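Local coordinates for bradyzoite pseudokinase 1 (Toxoplasma gondii, PDB 6M7Z), which regulates the membrane ultrastructure of the parasitophorous vacuole as a divergent kinase that lacks the glycine-rich loop, at residues M18-E23 / Y98-P103; K89-E94 / F120-F125. One frame throughout, in Å; residues are numbered along the deposited sequence.

Contact 1 of 2, residues M18-E23 / Y98-P103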
loop_
_atom_site.group_PDB
_atom_site.type_symbol
_atom_site.label_atom_id
_atom_site.label_comp_id
_atom_site.label_asym_id
_atom_site.label_seq_id
_atom_site.Cartn_x
_atom_site.Cartn_y
_atom_site.Cartn_z
ATOM N N MET A 18 -6.707 -13.990 -19.371
ATOM C CA MET A 18 -7.638 -15.062 -19.100
ATOM C C MET A 18 -6.858 -16.318 -18.691
ATOM O O MET A 18 -7.226 -17.020 -17.730
ATOM C CB MET A 18 -8.508 -15.375 -20.321
ATOM C CG MET A 18 -9.613 -16.375 -20.020
ATOM S SD MET A 18 -10.777 -15.736 -18.790
ATOM C CE MET A 18 -11.641 -17.230 -18.299
ATOM N N SER A 19 -5.786 -16.593 -19.433
ATOM C CA SER A 19 -4.910 -17.726 -19.130
ATOM C C SER A 19 -4.335 -17.562 -17.719
ATOM O O SER A 19 -4.343 -18.509 -16.935
ATOM C CB SER A 19 -3.813 -17.881 -20.156
ATOM O OG SER A 19 -4.237 -18.741 -21.213
ATOM N N TYR A 20 -3.873 -16.348 -17.391
ATOM C CA TYR A 20 -3.256 -16.106 -16.096
ATOM C C TYR A 20 -4.269 -16.300 -14.965
ATOM O O TYR A 20 -3.926 -16.819 -13.910
ATOM C CB TYR A 20 -2.623 -14.724 -15.989
ATOM C CG TYR A 20 -1.653 -14.657 -14.836
ATOM C CD1 TYR A 20 -0.344 -15.095 -14.975
ATOM C CD2 TYR A 20 -2.059 -14.198 -13.592
ATOM C CE1 TYR A 20 0.547 -15.047 -13.917
ATOM C CE2 TYR A 20 -1.173 -14.115 -12.534
ATOM C CZ TYR A 20 0.133 -14.556 -12.693
ATOM O OH TYR A 20 1.032 -14.506 -11.661
ATOM N N LEU A 21 -5.514 -15.876 -15.193
ATOM C CA LEU A 21 -6.574 -16.068 -14.221
ATOM C C LEU A 21 -6.720 -17.558 -13.887
ATOM O O LEU A 21 -6.798 -17.923 -12.713
ATOM C CB LEU A 21 -7.871 -15.469 -14.777
ATOM C CG LEU A 21 -9.136 -15.783 -13.990
ATOM C CD1 LEU A 21 -9.082 -15.166 -12.611
ATOM C CD2 LEU A 21 -10.349 -15.289 -14.753
ATOM N N LYS A 22 -6.696 -18.402 -14.922
ATOM C CA LYS A 22 -6.859 -19.858 -14.771
ATOM C C LYS A 22 -5.671 -20.483 -14.021
ATOM O O LYS A 22 -5.840 -21.453 -13.324
ATOM C CB LYS A 22 -7.095 -20.501 -16.140
ATOM C CG LYS A 22 -8.508 -20.275 -16.670
ATOM C CD LYS A 22 -8.795 -20.822 -18.049
ATOM C CE LYS A 22 -10.275 -21.089 -18.256
ATOM N NZ LYS A 22 -10.712 -20.846 -19.652
ATOM N N GLU A 23 -4.485 -19.890 -14.146
ATOM C CA GLU A 23 -3.261 -20.371 -13.485
ATOM C C GLU A 23 -3.268 -20.113 -11.969
ATOM O O GLU A 23 -2.456 -20.688 -11.271
ATOM C CB GLU A 23 -2.020 -19.720 -14.110
ATOM C CG GLU A 23 -1.611 -20.396 -15.420
ATOM C CD GLU A 23 -0.255 -20.050 -16.000
ATOM O OE1 GLU A 23 0.237 -18.936 -15.756
ATOM O OE2 GLU A 23 0.297 -20.906 -16.703
ATOM N N TYR A 98 1.984 -8.945 -7.824
ATOM C CA TYR A 98 2.565 -9.545 -6.619
ATOM C C TYR A 98 3.363 -10.802 -6.968
ATOM O O TYR A 98 4.410 -11.020 -6.368
ATOM C CB TYR A 98 1.501 -9.816 -5.545
ATOM C CG TYR A 98 1.259 -8.628 -4.647
ATOM C CD1 TYR A 98 2.187 -8.271 -3.686
ATOM C CD2 TYR A 98 0.123 -7.846 -4.766
ATOM C CE1 TYR A 98 1.989 -7.188 -2.847
ATOM C CE2 TYR A 98 -0.092 -6.757 -3.937
ATOM C CZ TYR A 98 0.841 -6.426 -2.963
ATOM O OH TYR A 98 0.641 -5.353 -2.136
ATOM N N ARG A 99 2.882 -11.594 -7.940
ATOM C CA ARG A 99 3.477 -12.909 -8.242
ATOM C C ARG A 99 4.655 -12.799 -9.229
ATOM O O ARG A 99 5.576 -13.606 -9.149
ATOM C CB ARG A 99 2.414 -13.848 -8.813
ATOM C CG ARG A 99 1.365 -14.273 -7.795
ATOM C CD ARG A 99 0.131 -14.868 -8.455
ATOM N NE ARG A 99 0.348 -16.234 -8.897
ATOM C CZ ARG A 99 0.266 -17.308 -8.115
ATOM N NH1 ARG A 99 0.047 -17.189 -6.815
ATOM N NH2 ARG A 99 0.418 -18.507 -8.642
ATOM N N GLU A 100 4.611 -11.837 -10.162
ATOM C CA GLU A 100 5.526 -11.818 -11.293
ATOM C C GLU A 100 6.457 -10.593 -11.289
ATOM O O GLU A 100 7.450 -10.628 -11.989
ATOM C CB GLU A 100 4.767 -11.815 -12.620
ATOM C CG GLU A 100 3.718 -12.897 -12.741
ATOM C CD GLU A 100 4.206 -14.338 -12.590
ATOM O OE1 GLU A 100 5.371 -14.618 -12.928
ATOM O OE2 GLU A 100 3.407 -15.188 -12.138
ATOM N N ILE A 101 6.151 -9.520 -10.557
ATOM C CA ILE A 101 6.871 -8.254 -10.765
ATOM C C ILE A 101 7.489 -7.706 -9.472
ATOM O O ILE A 101 8.615 -7.222 -9.487
ATOM C CB ILE A 101 5.949 -7.232 -11.451
ATOM C CG1 ILE A 101 5.552 -7.767 -12.830
ATOM C CG2 ILE A 101 6.609 -5.853 -11.513
ATOM C CD1 ILE A 101 5.113 -6.700 -13.820
ATOM N N LEU A 102 6.764 -7.769 -8.357
ATOM C CA LEU A 102 7.262 -7.265 -7.100
ATOM C C LEU A 102 8.096 -8.354 -6.434
ATOM O O LEU A 102 7.696 -9.518 -6.408
ATOM C CB LEU A 102 6.078 -6.841 -6.224
ATOM C CG LEU A 102 5.147 -5.797 -6.834
ATOM C CD1 LEU A 102 3.897 -5.648 -5.968
ATOM C CD2 LEU A 102 5.875 -4.458 -7.018
ATOM N N PRO A 103 9.270 -8.011 -5.864
ATOM C CA PRO A 103 10.021 -8.955 -5.035
ATOM C C PRO A 103 9.143 -9.526 -3.910
ATOM O O PRO A 103 8.180 -8.888 -3.508
ATOM C CB PRO A 103 11.152 -8.109 -4.431
ATOM C CG PRO A 103 11.282 -6.920 -5.359
ATOM C CD PRO A 103 9.908 -6.687 -5.959
#
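Y20 meets R99 and E100 through its phenol oxygen, a good example of how one polar atom at the end of a long side chain can bridge two helices whose backbones stay well apart. The nearest CA atoms, those of Y20 and R99, are still 10.8 Å from each other. With CG anti to the backbone N (chi1 -163°), the ring of Y20 reaches across this gap, and E100 comes to meet it from the opposite direction. Y20 OH donates to E100 OE2 at 2.5 Å, a short bond that uses the anti lone pair of the carboxylate oxygen. OE2 lies in the plane of the ring, at its edge, while the carboxylate stands almost perpendicular to that ring (89°). The bend of the E100 chain at chi2 turns the carboxylate toward the hydroxyl; E100 CG itself lies 3.3 Å from Y20 OH.

R99 passes the same oxygen obliquely. Its CB lies 3.2 Å from Y20 OH, and a bend at chi3 brings NE to the hydroxyl for a bond of 3.3 Å from R99 NE to Y20 OH, weak and well bent (N-H...O 126°). The hydroxyl lies in the guanidinium plane, at the edge. The stronger polar partner of R99 is E115, which forms a salt bridge with NH1; Y96 meets the ring of Y20 edge-to-face. Thus a buried ring ends among exposed charged residues. In kinase terms, the contact ties an N-terminal helix, 14-23, to the later part of helix 88-101, probably the counterpart of the alphaC helix in the N-lobe.

Contact 2 of 2, residues K89-E94 / F120-F125. With EDO (1,2-ethanediol), chain H.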
loop_
_atom_site.group_PDB
_atom_site.type_symbol
_atom_site.label_atom_id
_atom_site.label_comp_id
_atom_site.label_asym_id
_atom_site.label_seq_id
_atom_site.Cartn_x
_atom_site.Cartn_y
_atom_site.Cartn_z
ATOM N N LYS A 89 -8.418 -8.841 -16.825
ATOM C CA LYS A 89 -7.342 -8.011 -16.339
ATOM C C LYS A 89 -7.720 -7.334 -15.013
ATOM O O LYS A 89 -6.940 -7.326 -14.060
ATOM C CB LYS A 89 -6.945 -6.976 -17.385
ATOM C CG LYS A 89 -5.725 -6.150 -16.981
ATOM C CD LYS A 89 -5.324 -5.057 -17.929
ATOM C CE LYS A 89 -4.036 -4.429 -17.448
ATOM N NZ LYS A 89 -3.427 -3.583 -18.494
ATOM N N TYR A 90 -8.930 -6.785 -14.947
ATOM C CA TYR A 90 -9.333 -6.015 -13.782
ATOM C C TYR A 90 -9.206 -6.875 -12.516
ATOM O O TYR A 90 -8.865 -6.343 -11.467
ATOM C CB TYR A 90 -10.720 -5.387 -13.996
ATOM C CG TYR A 90 -11.501 -5.155 -12.730
ATOM C CD1 TYR A 90 -12.323 -6.161 -12.225
ATOM C CD2 TYR A 90 -11.410 -3.962 -12.015
ATOM C CE1 TYR A 90 -12.996 -6.005 -11.023
ATOM C CE2 TYR A 90 -12.102 -3.786 -10.826
ATOM C CZ TYR A 90 -12.892 -4.814 -10.327
ATOM O OH TYR A 90 -13.609 -4.702 -9.170
ATOM N N SER A 91 -9.449 -8.195 -12.604
ATOM C CA SER A 91 -9.494 -9.035 -11.387
ATOM C C SER A 91 -8.154 -9.705 -11.070
ATOM O O SER A 91 -7.959 -10.118 -9.914
ATOM C CB SER A 91 -10.622 -10.043 -11.414
ATOM O OG SER A 91 -10.376 -11.069 -12.354
ATOM N N VAL A 92 -7.237 -9.799 -12.043
ATOM C CA VAL A 92 -5.981 -10.518 -11.821
ATOM C C VAL A 92 -4.752 -9.621 -11.956
ATOM O O VAL A 92 -3.639 -10.124 -11.734
ATOM C CB VAL A 92 -5.843 -11.747 -12.742
ATOM C CG1 VAL A 92 -7.032 -12.668 -12.585
ATOM C CG2 VAL A 92 -5.665 -11.372 -14.193
ATOM N N TYR A 93 -4.926 -8.335 -12.295
ATOM C CA TYR A 93 -3.774 -7.442 -12.461
ATOM C C TYR A 93 -2.948 -7.378 -11.170
ATOM O O TYR A 93 -1.751 -7.541 -11.203
ATOM C CB TYR A 93 -4.204 -6.037 -12.895
ATOM C CG TYR A 93 -3.040 -5.125 -13.178
ATOM C CD1 TYR A 93 -2.253 -5.314 -14.297
ATOM C CD2 TYR A 93 -2.692 -4.109 -12.305
ATOM C CE1 TYR A 93 -1.169 -4.486 -14.565
ATOM C CE2 TYR A 93 -1.617 -3.272 -12.551
ATOM C CZ TYR A 93 -0.844 -3.465 -13.681
ATOM O OH TYR A 93 0.212 -2.635 -13.935
ATOM N N GLU A 94 -3.602 -7.129 -10.039
ATOM C CA GLU A 94 -2.891 -6.949 -8.791
ATOM C C GLU A 94 -2.210 -8.265 -8.387
ATOM O O GLU A 94 -1.038 -8.272 -8.015
ATOM C CB GLU A 94 -3.816 -6.391 -7.707
ATOM C CG GLU A 94 -3.047 -5.839 -6.527
ATOM C CD GLU A 94 -3.869 -5.232 -5.394
ATOM O OE1 GLU A 94 -5.153 -5.224 -5.508
ATOM O OE2 GLU A 94 -3.237 -4.767 -4.399
ATOM N N PHE A 120 -16.081 -17.184 -8.536
ATOM C CA PHE A 120 -16.474 -15.845 -9.083
ATOM C C PHE A 120 -15.634 -14.681 -8.523
ATOM O O PHE A 120 -15.871 -13.544 -8.926
ATOM C CB PHE A 120 -17.952 -15.559 -8.801
ATOM C CG PHE A 120 -18.833 -16.780 -8.840
ATOM C CD1 PHE A 120 -19.168 -17.380 -10.053
ATOM C CD2 PHE A 120 -19.309 -17.341 -7.663
ATOM C CE1 PHE A 120 -19.981 -18.506 -10.091
ATOM C CE2 PHE A 120 -20.119 -18.470 -7.701
ATOM C CZ PHE A 120 -20.461 -19.045 -8.914
ATOM N N LEU A 121 -14.681 -14.959 -7.620
ATOM C CA LEU A 121 -13.872 -13.934 -6.981
ATOM C C LEU A 121 -12.389 -14.270 -7.113
ATOM O O LEU A 121 -12.032 -15.429 -7.091
ATOM C CB LEU A 121 -14.233 -13.861 -5.492
ATOM C CG LEU A 121 -15.687 -13.528 -5.168
ATOM C CD1 LEU A 121 -15.953 -13.690 -3.685
ATOM C CD2 LEU A 121 -16.051 -12.117 -5.636
ATOM N N THR A 122 -11.535 -13.241 -7.196
ATOM C CA THR A 122 -10.113 -13.392 -6.880
ATOM C C THR A 122 -9.848 -12.822 -5.481
ATOM O O THR A 122 -10.589 -11.925 -5.029
ATOM C CB THR A 122 -9.229 -12.694 -7.917
ATOM O OG1 THR A 122 -9.509 -11.283 -7.898
ATOM C CG2 THR A 122 -9.436 -13.243 -9.313
ATOM N N TYR A 123 -8.808 -13.343 -4.814
ATOM C CA TYR A 123 -8.463 -12.993 -3.452
ATOM C C TYR A 123 -6.967 -12.641 -3.360
ATOM O O TYR A 123 -6.133 -13.303 -3.972
ATOM C CB TYR A 123 -8.707 -14.149 -2.485
ATOM C CG TYR A 123 -10.110 -14.681 -2.394
ATOM C CD1 TYR A 123 -10.648 -15.464 -3.401
ATOM C CD2 TYR A 123 -10.868 -14.480 -1.265
ATOM C CE1 TYR A 123 -11.927 -15.981 -3.315
ATOM C CE2 TYR A 123 -12.156 -14.986 -1.157
ATOM C CZ TYR A 123 -12.678 -15.759 -2.176
ATOM O OH TYR A 123 -13.944 -16.265 -2.078
ATOM N N ILE A 124 -6.640 -11.598 -2.594
ATOM C CA ILE A 124 -5.305 -11.322 -2.139
ATOM C C ILE A 124 -5.364 -11.172 -0.620
ATOM O O ILE A 124 -6.130 -10.366 -0.114
ATOM C CB ILE A 124 -4.711 -10.040 -2.760
ATOM C CG1 ILE A 124 -4.679 -10.092 -4.279
ATOM C CG2 ILE A 124 -3.316 -9.755 -2.184
ATOM C CD1 ILE A 124 -4.042 -8.866 -4.896
ATOM N N PHE A 125 -4.530 -11.928 0.086
ATOM C CA PHE A 125 -4.453 -11.832 1.519
ATOM C C PHE A 125 -3.281 -10.906 1.884
ATOM O O PHE A 125 -2.234 -10.895 1.230
ATOM C CB PHE A 125 -4.386 -13.233 2.122
ATOM C CG PHE A 125 -5.680 -14.005 2.004
ATOM C CD1 PHE A 125 -5.972 -14.744 0.869
ATOM C CD2 PHE A 125 -6.632 -13.956 3.015
ATOM C CE1 PHE A 125 -7.182 -15.414 0.746
ATOM C CE2 PHE A 125 -7.843 -14.621 2.886
ATOM C CZ PHE A 125 -8.117 -15.361 1.755
HETATM C C1 EDO H . -7.989 -8.941 -6.379
HETATM O O1 EDO H . -8.440 -9.749 -5.274
HETATM C C2 EDO H . -7.561 -7.575 -5.846
HETATM O O2 EDO H . -7.059 -6.705 -6.873
#
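S91, V92 and E94 lie on a helix in the position of alphaC, as in protein kinases, which here packs against T122 and I124 of strand 121-127 in the antiparallel N-lobe sheet. Helix and strand run nearly parallel, 20° apart, with the segment axes 8.6 Å from each other at closest. T122 OG1 gives a hydrogen bond of 2.8 Å to the main-chain oxygen S91 O, arriving somewhat above the carbonyl plane, by 24°. Because OG1 sits between the backbone N and the carbonyl carbon, CG2 is left beside the N and turned to the helix, 3.9 Å from S91 OG and 4.1 Å from V92 CG1.

One turn further along, I124 CD1 presses against the aliphatic part of E94, 3.6 Å from its CG. The glutamate stretches out from CG; its OE2 makes a salt bridge with K79, and in the crystal OE1 accepts a bond of 2.8 Å from O2 of an ethanediol, probably left from crystallisation. That diol also bonds K79 O and fits between helix and strand. L121 and Y123 start out on the other face of the sheet, where both touch helix 33-39. The pairing of K79 on strand 76-82 with E94 is consistent with the beta3-alphaC lysine-glutamate pair that in canonical kinases marks the helix-in arrangement.

Both contacts use helix 88-101, and together they illustrate how a kinase-like N-lobe helix can be held at two places by different chemistry. Contact 2 is fully buried: it sets the earlier part of the helix against the sheet with methyl packing, one hydroxyl bond to the main chain and a glutamate paired beyond the segments. Contact 1 lies toward the helix's far end, where three of its four touching residues are exposed and a phenol joins charged groups. The centres of contact 1 and contact 2 are about 10 Å apart. L21, next to Y20 on helix 14-23, joins them, its CD1 touching V92 CG1 and T122 CG2, so the N-terminal helix borders the buried layer as well as the polar surface cluster.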